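Local coordinates for putative secreted endoglycosylceramidase (Rhodococcus hoagii, PDB 6JYZ), which is a family 5 glycoside hydrolase, an endogalactosylceramidase that probably cleaves the O-glycosidic bond joining the sugar chain to ceramide in galactose-linked glycolipids, at residues 83-88 with 123-128; 51-56 with 150-155; 444-449 with 471-476; 431-436 with 462-467. All blocks are in the same frame, centred on the assembly; numbering follows the deposited sequence.

Contact 1 (83-88 with 123-128)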
# COMPACT_ATOMS: atom_id res chain seq x y z
N ARG A 83 -3.70 -3.22 -1.77
CA ARG A 83 -3.49 -2.54 -0.48
C ARG A 83 -4.79 -1.79 -0.21
O ARG A 83 -5.09 -0.79 -0.83
CB ARG A 83 -2.23 -1.67 -0.54
CG ARG A 83 -1.96 -1.02 0.84
CD ARG A 83 -0.57 -0.40 0.82
NE ARG A 83 -0.23 0.33 2.04
CZ ARG A 83 -0.12 1.66 2.15
NH1 ARG A 83 -0.55 2.50 1.20
NH2 ARG A 83 0.45 2.13 3.28
N LEU A 84 -5.56 -2.37 0.72
CA LEU A 84 -6.91 -1.87 1.01
C LEU A 84 -6.80 -0.81 2.11
O LEU A 84 -6.43 -1.14 3.25
CB LEU A 84 -7.78 -3.07 1.41
CG LEU A 84 -9.26 -2.72 1.52
CD1 LEU A 84 -9.90 -2.49 0.14
CD2 LEU A 84 -9.96 -3.86 2.23
N ASN A 85 -7.04 0.43 1.72
CA ASN A 85 -6.82 1.55 2.66
C ASN A 85 -8.06 1.69 3.54
O ASN A 85 -9.09 2.19 3.05
CB ASN A 85 -6.58 2.83 1.84
CG ASN A 85 -5.62 2.69 0.67
OD1 ASN A 85 -6.00 3.11 -0.45
ND2 ASN A 85 -4.42 2.18 0.87
N ILE A 86 -7.92 1.31 4.78
CA ILE A 86 -9.04 1.34 5.73
C ILE A 86 -8.78 2.38 6.81
O ILE A 86 -7.66 2.90 6.94
CB ILE A 86 -9.30 -0.03 6.34
CG1 ILE A 86 -8.14 -0.52 7.18
CG2 ILE A 86 -9.66 -1.07 5.23
CD1 ILE A 86 -8.41 -1.80 7.99
N ALA A 87 -9.81 2.74 7.59
CA ALA A 87 -9.73 3.89 8.50
C ALA A 87 -10.02 3.49 9.93
O ALA A 87 -11.12 2.96 10.24
CB ALA A 87 -10.73 4.94 8.06
N TRP A 88 -9.13 3.88 10.81
CA TRP A 88 -9.39 3.76 12.23
C TRP A 88 -10.68 4.48 12.60
O TRP A 88 -11.49 3.95 13.42
CB TRP A 88 -8.18 4.38 12.98
CG TRP A 88 -8.28 4.37 14.49
CD1 TRP A 88 -9.13 3.65 15.31
CD2 TRP A 88 -7.42 5.14 15.35
NE1 TRP A 88 -8.83 3.93 16.62
CE2 TRP A 88 -7.81 4.84 16.67
CE3 TRP A 88 -6.37 6.06 15.10
CZ2 TRP A 88 -7.17 5.43 17.77
CZ3 TRP A 88 -5.73 6.63 16.20
CH2 TRP A 88 -6.12 6.32 17.51
N ASP A 123 -4.45 -2.06 5.29
CA ASP A 123 -3.62 -0.90 5.61
C ASP A 123 -4.41 0.09 6.46
O ASP A 123 -5.39 0.65 5.99
CB ASP A 123 -3.18 -0.26 4.28
CG ASP A 123 -2.79 1.19 4.37
OD1 ASP A 123 -2.25 1.65 5.38
OD2 ASP A 123 -3.09 1.92 3.38
N MET A 124 -3.92 0.29 7.69
CA MET A 124 -4.54 1.29 8.57
C MET A 124 -4.07 2.64 8.07
O MET A 124 -2.95 3.09 8.42
CB MET A 124 -4.11 1.00 10.00
CG MET A 124 -4.92 1.78 11.05
SD MET A 124 -6.66 1.20 11.19
CE MET A 124 -6.42 -0.42 11.90
N HIS A 125 -4.85 3.25 7.20
CA HIS A 125 -4.38 4.37 6.41
C HIS A 125 -4.67 5.67 7.11
O HIS A 125 -5.66 5.86 7.82
CB HIS A 125 -5.07 4.36 5.04
CG HIS A 125 -4.26 5.05 3.97
ND1 HIS A 125 -4.37 6.35 3.50
CD2 HIS A 125 -3.21 4.46 3.34
CE1 HIS A 125 -3.36 6.48 2.56
NE2 HIS A 125 -2.69 5.37 2.48
N GLN A 126 -3.86 6.68 6.84
CA GLN A 126 -4.09 8.06 7.31
C GLN A 126 -3.28 8.97 6.40
O GLN A 126 -2.25 8.55 5.86
CB GLN A 126 -3.66 8.23 8.78
CG GLN A 126 -2.16 8.05 9.05
CD GLN A 126 -1.29 9.23 8.69
OE1 GLN A 126 -0.05 9.05 8.34
NE2 GLN A 126 -1.78 10.39 8.78
N ASP A 127 -3.74 10.20 6.27
CA ASP A 127 -2.87 11.27 5.78
C ASP A 127 -3.07 12.43 6.72
O ASP A 127 -4.21 12.74 7.07
CB ASP A 127 -3.27 11.77 4.37
CG ASP A 127 -3.30 10.66 3.35
OD1 ASP A 127 -2.21 10.29 2.86
OD2 ASP A 127 -4.40 10.17 3.02
N ALA A 128 -1.98 13.09 7.14
CA ALA A 128 -2.12 14.26 7.99
C ALA A 128 -3.03 13.98 9.18
O ALA A 128 -3.88 14.79 9.55
CB ALA A 128 -2.59 15.50 7.21
O HOH W 1 -6.52 4.71 10.10
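The backbone N of H125 gives a bond of 2.8 Å to I86 O, and I86 N donates to D123 O over 2.9 Å. With D123 N bonded to L84 O, I86 links to the residues before and after M124, as in parallel strands. On one face the guanidinium of R83 lies flat on the carboxylate of D123: the planes are 10° apart, with R83 CZ 3.5 Å from D123 CG, an attraction of charges in which no N-H points at the acid. D123 OD2 is modelled too near H125 to be placed surely, which leaves its bond from N85 ND2 doubtful; N85 ND2 also bonds to N46. R83 has stronger partners, N46, D218, E263 and E329, to which its extended chain carries the guanidinium. Strands 81-86 and 119-124 are neighbours in the (beta/alpha)8 barrel of family 5, and R83, N85 and D123 fill its interior with polar groups. The amide carbon CG of N85 sits 4.0 Å above the imidazole of H125, near the ring's rim, while R83 NH1 approaches that ring at its edge. A water joins W88 N (2.8 Å) to H125 O. On the other face I86 packs against helix 100-115 and M124 against helix 193-206; the bent chain of M124 brings its SD to 4.0 Å from W88 CB, sulfur and methylene suiting this apolar layer.

Contact 2 (51-56 with 150-155)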
# COMPACT_ATOMS: atom_id res chain seq x y z
N ASN A 51 -12.14 3.83 2.62
CA ASN A 51 -11.54 4.85 3.51
C ASN A 51 -12.58 5.94 3.81
O ASN A 51 -13.54 6.13 3.06
CB ASN A 51 -10.25 5.37 2.83
CG ASN A 51 -9.31 5.98 3.85
OD1 ASN A 51 -9.57 6.08 5.06
ND2 ASN A 51 -8.15 6.42 3.37
N ASP A 52 -12.33 6.67 4.89
CA ASP A 52 -13.27 7.66 5.45
C ASP A 52 -12.60 9.02 5.33
O ASP A 52 -11.80 9.43 6.19
CB ASP A 52 -13.54 7.28 6.91
CG ASP A 52 -14.44 8.27 7.62
OD1 ASP A 52 -15.15 9.02 6.97
OD2 ASP A 52 -14.40 8.26 8.88
N TYR A 53 -12.84 9.77 4.29
CA TYR A 53 -12.23 11.07 4.09
C TYR A 53 -13.16 12.18 4.54
O TYR A 53 -14.41 12.13 4.36
CB TYR A 53 -12.00 11.30 2.60
CG TYR A 53 -10.90 10.46 2.02
CD1 TYR A 53 -9.56 10.77 2.21
CD2 TYR A 53 -11.18 9.30 1.31
CE1 TYR A 53 -8.54 9.98 1.68
CE2 TYR A 53 -10.18 8.48 0.76
CZ TYR A 53 -8.87 8.83 0.98
OH TYR A 53 -7.92 7.97 0.48
N ALA A 54 -12.58 13.27 5.01
CA ALA A 54 -13.34 14.53 5.18
C ALA A 54 -13.85 14.93 3.79
O ALA A 54 -13.14 14.83 2.79
CB ALA A 54 -12.37 15.59 5.67
N SER A 55 -15.07 15.52 3.84
CA SER A 55 -15.67 16.02 2.62
C SER A 55 -15.24 17.45 2.29
O SER A 55 -15.32 17.86 1.14
CB SER A 55 -17.19 15.88 2.63
OG SER A 55 -17.67 16.78 3.59
N ASN A 56 -14.79 18.21 3.32
CA ASN A 56 -14.19 19.52 3.11
C ASN A 56 -15.13 20.53 2.40
O ASN A 56 -14.66 21.42 1.70
CB ASN A 56 -12.85 19.40 2.35
CG ASN A 56 -11.78 18.80 3.23
OD1 ASN A 56 -11.12 17.80 2.80
ND2 ASN A 56 -11.59 19.33 4.40
N GLY A 150 -9.16 18.76 5.92
CA GLY A 150 -9.25 17.45 6.55
C GLY A 150 -8.88 16.32 5.58
O GLY A 150 -9.10 16.43 4.37
N TRP A 151 -8.37 15.22 6.18
CA TRP A 151 -7.90 14.10 5.37
C TRP A 151 -8.58 12.81 5.83
O TRP A 151 -9.80 12.68 5.63
CB TRP A 151 -6.36 14.05 5.40
CG TRP A 151 -5.76 15.25 4.71
CD1 TRP A 151 -5.52 16.47 5.28
CD2 TRP A 151 -5.40 15.32 3.34
NE1 TRP A 151 -5.03 17.31 4.32
CE2 TRP A 151 -4.95 16.65 3.12
CE3 TRP A 151 -5.32 14.40 2.28
CZ2 TRP A 151 -4.51 17.10 1.87
CZ3 TRP A 151 -4.90 14.86 1.04
CH2 TRP A 151 -4.49 16.18 0.86
N ASP A 152 -7.86 11.89 6.43
CA ASP A 152 -8.36 10.54 6.72
C ASP A 152 -7.45 9.93 7.74
O ASP A 152 -6.24 10.26 7.76
CB ASP A 152 -8.42 9.66 5.46
CG ASP A 152 -7.06 9.50 4.81
OD1 ASP A 152 -6.52 10.56 4.31
OD2 ASP A 152 -6.53 8.40 4.76
N GLY A 153 -7.99 9.03 8.58
CA GLY A 153 -7.18 8.35 9.59
C GLY A 153 -7.95 8.26 10.89
O GLY A 153 -8.91 7.47 11.00
N ALA A 154 -7.53 9.02 11.86
CA ALA A 154 -8.04 8.88 13.21
C ALA A 154 -9.38 9.57 13.41
O ALA A 154 -9.67 10.60 12.84
CB ALA A 154 -7.01 9.50 14.15
N PRO A 155 -10.22 9.00 14.31
CA PRO A 155 -11.50 9.66 14.63
C PRO A 155 -11.30 10.93 15.44
O PRO A 155 -10.24 11.20 16.02
CB PRO A 155 -12.20 8.59 15.49
CG PRO A 155 -11.09 7.76 16.12
CD PRO A 155 -9.97 7.74 15.05
O HOH W 2 -10.62 8.59 8.39
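D152 OD2 has two nitrogen partners: N51 ND2 donates to it over 2.9 Å, and H125 ND1, just after strand 119-124, is a probable hydrogen-bond partner. The N51 amide stands nearly square to the carboxylate, at 81°, and meets OD2 from above the carboxylate plane. Its other end is occupied too, since N51 OD1 takes the backbone N-H of D52, an asparagine being able to give and accept at once. The ring of Y53 runs alongside D152, with CE1 3.4 Å from OD1, while its hydroxyl is tied to N48. Next to it the chains join directly: A54 N donates to W151 O at 2.9 Å, and the same oxygen receives a CA-H contact from Y53. G150, without a side chain, lets the A54 methyl rest on its backbone, A54 CB 3.6 Å from G150 C. A water accepts from G153 N and donates to D52 O, filling in where the two loops part. These loops follow the first and third barrel strands of the family 5 fold. D152 OD1 lies close to D127 OD2, two acids that would repel if both were charged, so a proton is probably shared between them, while OD2 is held by N51 and H125.

Contact 3 (444-449 with 471-476); sequences LDTVNV and YSVTTL
V473 lies beside T446, its methyls reaching along the neighbouring segment: CG1 lies 4.0 Å from L444 CD1 and near T446 CG2, while CG2 reaches V449 CG2 at 4.1 Å. With CG1 anti to the backbone N (chi1 -178°), the two branches point in different directions along that segment, one toward its start and one toward its end. V449 CG2 also touches Y471 CB, whose phenol goes on to bond P414 O. Across the strands the backbones pair antiparallel. D445 and T474 form one hydrogen-bonded pair, with D445 N to T474 O at 2.8 Å, and V447 and S472 form the next, with V447 N to S472 O at 2.9 Å; T446 and V473 between them are non-hydrogen-bonded and offer CA-H contacts to the carbonyls instead. L476, the last residue, folds back over the other face, its CD2 3.5 Å from D445 CB. On this side S472 and T474 hold their hydroxyls at similar torsions, chi1 63° in both, which turns both oxygens to a single water: it lies 2.7 Å from S472 OG and 2.7 Å from T474 OG1. Strand 444-447 is an outer strand of a four-stranded antiparallel sheet, and L444, V449, Y471 and V473 pack on strand 431-437 as one half of a beta-sandwich. The water donates to D445 O, which already accepts from T474 N, so D445 O has two donors, and one water ties it to the hydroxyls of S472 and T474.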
# COMPACT_ATOMS: atom_id res chain seq x y z
N LEU A 444 6.31 -18.45 -25.77
CA LEU A 444 7.27 -18.71 -24.70
C LEU A 444 8.20 -19.88 -24.98
O LEU A 444 7.76 -20.79 -25.75
CB LEU A 444 6.50 -19.03 -23.40
CG LEU A 444 5.49 -17.94 -23.03
CD1 LEU A 444 4.71 -18.40 -21.78
CD2 LEU A 444 6.23 -16.62 -22.78
N ASP A 445 9.38 -19.89 -24.44
CA ASP A 445 10.28 -21.02 -24.37
C ASP A 445 10.30 -21.47 -22.93
O ASP A 445 10.65 -20.70 -22.02
CB ASP A 445 11.76 -20.68 -24.69
CG ASP A 445 12.74 -21.87 -24.70
OD1 ASP A 445 12.29 -23.03 -24.54
OD2 ASP A 445 13.96 -21.67 -24.91
N THR A 446 9.81 -22.67 -22.66
CA THR A 446 9.68 -23.19 -21.34
C THR A 446 10.63 -24.34 -21.03
O THR A 446 10.24 -25.54 -21.27
CB THR A 446 8.29 -23.75 -21.10
OG1 THR A 446 7.94 -24.67 -22.18
CG2 THR A 446 7.24 -22.67 -21.15
N VAL A 447 11.74 -24.09 -20.40
CA VAL A 447 12.78 -25.09 -20.22
C VAL A 447 12.56 -25.78 -18.91
O VAL A 447 12.64 -25.14 -17.83
CB VAL A 447 14.17 -24.44 -20.28
CG1 VAL A 447 15.25 -25.46 -20.00
CG2 VAL A 447 14.34 -23.74 -21.60
N ASN A 448 12.32 -27.09 -18.93
CA ASN A 448 12.13 -27.93 -17.74
C ASN A 448 10.89 -27.57 -16.97
O ASN A 448 10.87 -27.51 -15.73
CB ASN A 448 13.32 -27.99 -16.78
CG ASN A 448 14.62 -28.30 -17.46
OD1 ASN A 448 14.64 -29.11 -18.43
ND2 ASN A 448 15.74 -27.76 -17.04
N VAL A 449 9.81 -27.31 -17.68
CA VAL A 449 8.50 -27.08 -17.11
C VAL A 449 7.56 -28.14 -17.69
O VAL A 449 7.34 -28.12 -18.92
CB VAL A 449 8.01 -25.66 -17.37
CG1 VAL A 449 6.68 -25.45 -16.61
CG2 VAL A 449 9.08 -24.64 -16.93
N TYR A 471 14.74 -24.25 -14.02
CA TYR A 471 13.75 -23.99 -15.03
C TYR A 471 13.80 -22.57 -15.54
O TYR A 471 14.37 -21.70 -14.84
CB TYR A 471 12.33 -24.29 -14.54
CG TYR A 471 11.92 -23.36 -13.40
CD1 TYR A 471 11.31 -22.12 -13.68
CD2 TYR A 471 12.21 -23.68 -12.10
CE1 TYR A 471 11.06 -21.22 -12.63
CE2 TYR A 471 11.93 -22.80 -11.03
CZ TYR A 471 11.39 -21.58 -11.34
OH TYR A 471 11.09 -20.73 -10.27
N SER A 472 13.23 -22.30 -16.68
CA SER A 472 13.10 -20.93 -17.12
C SER A 472 11.88 -20.83 -17.99
O SER A 472 11.45 -21.80 -18.65
CB SER A 472 14.33 -20.40 -17.80
OG SER A 472 14.56 -21.20 -19.02
N VAL A 473 11.28 -19.66 -18.05
CA VAL A 473 10.16 -19.35 -18.91
C VAL A 473 10.46 -18.03 -19.55
O VAL A 473 10.47 -16.97 -18.84
CB VAL A 473 8.79 -19.30 -18.18
CG1 VAL A 473 7.71 -19.02 -19.20
CG2 VAL A 473 8.55 -20.56 -17.39
N THR A 474 10.78 -17.96 -20.84
CA THR A 474 11.27 -16.74 -21.46
C THR A 474 10.50 -16.51 -22.74
O THR A 474 9.84 -17.36 -23.36
CB THR A 474 12.82 -16.63 -21.37
OG1 THR A 474 13.37 -17.70 -22.10
CG2 THR A 474 13.50 -16.78 -20.02
N THR A 475 10.46 -15.27 -23.16
CA THR A 475 10.08 -15.02 -24.56
C THR A 475 11.13 -15.48 -25.58
O THR A 475 12.36 -15.40 -25.40
CB THR A 475 9.78 -13.55 -24.82
OG1 THR A 475 11.00 -12.90 -24.58
CG2 THR A 475 8.89 -13.01 -23.71
N LEU A 476 10.58 -16.03 -26.66
CA LEU A 476 11.33 -16.69 -27.73
C LEU A 476 12.19 -15.67 -28.50
O LEU A 476 11.60 -14.64 -28.90
CB LEU A 476 10.26 -17.27 -28.63
CG LEU A 476 9.70 -18.57 -28.09
CD1 LEU A 476 8.71 -19.15 -29.07
CD2 LEU A 476 10.83 -19.56 -27.82
O HOH W 3 13.31 -20.25 -21.23

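Contact 4 (431-436 with 462-467). With IPA (isopropyl alcohol), chain C.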
# COMPACT_ATOMS: atom_id res chain seq x y z
N ARG A 431 4.63 -25.70 -8.40
CA ARG A 431 3.84 -25.15 -9.49
C ARG A 431 4.18 -23.69 -9.78
O ARG A 431 4.12 -22.81 -8.89
CB ARG A 431 2.35 -25.24 -9.13
CG ARG A 431 1.43 -24.72 -10.21
CD ARG A 431 -0.03 -24.77 -9.74
NE ARG A 431 -0.37 -26.16 -9.53
CZ ARG A 431 -1.25 -26.82 -10.27
NH1 ARG A 431 -1.86 -26.23 -11.28
NH2 ARG A 431 -1.51 -28.09 -10.00
N ILE A 432 4.55 -23.41 -10.99
CA ILE A 432 4.73 -22.04 -11.46
C ILE A 432 3.40 -21.45 -11.81
O ILE A 432 2.59 -22.11 -12.52
CB ILE A 432 5.61 -22.06 -12.72
CG1 ILE A 432 7.03 -22.51 -12.36
CG2 ILE A 432 5.66 -20.68 -13.38
CD1 ILE A 432 7.85 -23.03 -13.57
N GLU A 433 3.11 -20.19 -11.43
CA GLU A 433 1.96 -19.47 -11.89
C GLU A 433 2.38 -18.11 -12.38
O GLU A 433 3.05 -17.37 -11.61
CB GLU A 433 0.96 -19.28 -10.77
CG GLU A 433 0.40 -20.61 -10.32
CD GLU A 433 -0.64 -20.51 -9.19
OE1 GLU A 433 -1.54 -19.64 -9.27
OE2 GLU A 433 -0.61 -21.38 -8.32
N ALA A 434 2.09 -17.73 -13.60
CA ALA A 434 2.55 -16.47 -14.15
C ALA A 434 1.45 -15.76 -14.91
O ALA A 434 0.51 -16.42 -15.44
CB ALA A 434 3.79 -16.64 -14.98
N TRP A 435 1.56 -14.44 -15.04
CA TRP A 435 0.65 -13.59 -15.79
C TRP A 435 1.32 -13.03 -17.03
O TRP A 435 2.47 -12.61 -16.98
CB TRP A 435 0.28 -12.40 -14.87
CG TRP A 435 -0.30 -11.22 -15.59
CD1 TRP A 435 0.33 -10.04 -15.90
CD2 TRP A 435 -1.63 -11.06 -16.16
NE1 TRP A 435 -0.48 -9.18 -16.59
CE2 TRP A 435 -1.69 -9.80 -16.79
CE3 TRP A 435 -2.77 -11.89 -16.14
CZ2 TRP A 435 -2.90 -9.32 -17.35
CZ3 TRP A 435 -3.95 -11.40 -16.70
CH2 TRP A 435 -4.00 -10.13 -17.29
N TYR A 436 0.53 -12.92 -18.11
CA TYR A 436 0.96 -12.23 -19.32
C TYR A 436 -0.19 -11.36 -19.81
O TYR A 436 -1.31 -11.88 -19.93
CB TYR A 436 1.34 -13.21 -20.46
CG TYR A 436 2.48 -14.12 -20.11
CD1 TYR A 436 2.25 -15.28 -19.38
CD2 TYR A 436 3.76 -13.76 -20.43
CE1 TYR A 436 3.30 -16.05 -18.92
CE2 TYR A 436 4.83 -14.54 -20.01
CZ TYR A 436 4.59 -15.67 -19.25
OH TYR A 436 5.64 -16.41 -18.76
N ARG A 462 -3.02 -16.65 -18.17
CA ARG A 462 -2.38 -17.25 -16.99
C ARG A 462 -1.65 -18.48 -17.41
O ARG A 462 -2.21 -19.36 -18.13
CB ARG A 462 -3.42 -17.56 -15.93
CG ARG A 462 -3.93 -16.31 -15.23
CD ARG A 462 -2.88 -15.79 -14.18
NE ARG A 462 -2.69 -16.76 -13.12
CZ ARG A 462 -3.42 -16.85 -12.04
NH1 ARG A 462 -4.42 -16.02 -11.89
NH2 ARG A 462 -3.11 -17.80 -11.17
N LEU A 463 -0.40 -18.67 -17.00
CA LEU A 463 0.41 -19.81 -17.23
C LEU A 463 0.50 -20.62 -15.95
O LEU A 463 0.73 -20.06 -14.85
CB LEU A 463 1.79 -19.36 -17.70
CG LEU A 463 2.84 -20.45 -17.67
CD1 LEU A 463 2.75 -21.39 -18.84
CD2 LEU A 463 4.24 -19.81 -17.68
N ILE A 464 0.40 -21.93 -16.08
CA ILE A 464 0.75 -22.87 -15.04
C ILE A 464 1.67 -23.91 -15.59
O ILE A 464 1.68 -24.21 -16.78
CB ILE A 464 -0.50 -23.50 -14.40
CG1 ILE A 464 -1.50 -22.47 -13.87
CG2 ILE A 464 -0.16 -24.52 -13.34
CD1 ILE A 464 -1.18 -21.90 -12.54
N GLY A 465 2.52 -24.46 -14.76
CA GLY A 465 3.35 -25.58 -15.11
C GLY A 465 4.12 -26.08 -13.91
O GLY A 465 4.04 -25.45 -12.84
N GLU A 466 4.76 -27.21 -13.97
CA GLU A 466 5.44 -27.81 -12.84
C GLU A 466 6.94 -27.84 -13.04
O GLU A 466 7.42 -28.37 -14.05
CB GLU A 466 4.99 -29.29 -12.68
CG GLU A 466 5.34 -29.87 -11.30
CD GLU A 466 4.64 -29.33 -10.05
OE1 GLU A 466 3.63 -28.61 -10.19
OE2 GLU A 466 5.11 -29.64 -8.92
N ALA A 467 7.69 -27.38 -12.02
CA ALA A 467 9.14 -27.39 -12.03
C ALA A 467 9.61 -28.45 -11.05
O ALA A 467 8.93 -28.71 -10.04
CB ALA A 467 9.65 -26.00 -11.61
C1 IPA C . 0.24 -16.06 -6.06
C2 IPA C . -0.51 -17.31 -6.55
C3 IPA C . -1.75 -17.63 -5.78
O2 IPA C . -0.96 -17.10 -7.90
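E433 OE1 meets R462 NH2 at 3.1 Å in a salt bridge whose two flat groups are almost coplanar, 4° apart, the oxygen lying at the edge of the guanidinium. The same oxygen accepts the hydroxyl of a bound isopropanol, O2 to OE1 2.9 Å, probably a molecule from the crystallisation liquor; the alcohol also bonds to R411 NE. The remaining oxygen, E433 OE2, pairs with R38, so R462 on OE1 and R38 on OE2 probably keep this carboxylate ionised. R462 gets there by folding: bends at chi2 (-77°) and chi3 (-64°) curl the chain back over its partner strand, with CD 3.7 Å from A434 O. Further along, the aliphatic part of R431 covers I464, CG to CG2 at 3.5 Å, a beta-branched residue offering a broad surface to it. Beneath lies a regular antiparallel pair, part of the C-terminal beta-sandwich. I432 and G465 exchange backbone bonds, as do A434 and L463, the shortest being I432 N to G465 O at 2.8 Å. The face turned from the charges is apolar: I432 CD1 touches A467 CB at 4.0 Å, and L463 CB meets Y436 CE1 at the ring edge, 3.8 Å away. G465, with only hydrogen on this face, lets V449, just beyond strand 444-447, sit directly on its backbone. Beyond, F424 packs against I432, A434 and Y436, and V473 against L463 and Y436. Strand 409-414 flanks E433 through a backbone bond to A412, while W435 NE1 bonds A406 O.

In the fold
The four contacts fall into two pairs. Contacts 1 and 2 lie in the family 5 barrel with centres 10 Å apart and touch: D127 N to D152 O, 2.9 Å, is a probable hydrogen bond, so the 150-155 loop meets the chain just after strand 119-124, at the barrel end where active-site residues of this family normally gather. Contacts 3 and 4, centres 11 Å apart, lie in the facing sheets of the C-terminal sandwich; their segments alternate along the chain, and V473 CG1 packs 3.4 Å from Y436 OH. The isopropanol belongs to contact 4. Contacts 1 and 4 have centres about 33 Å apart and nearest atoms about 16 Å apart.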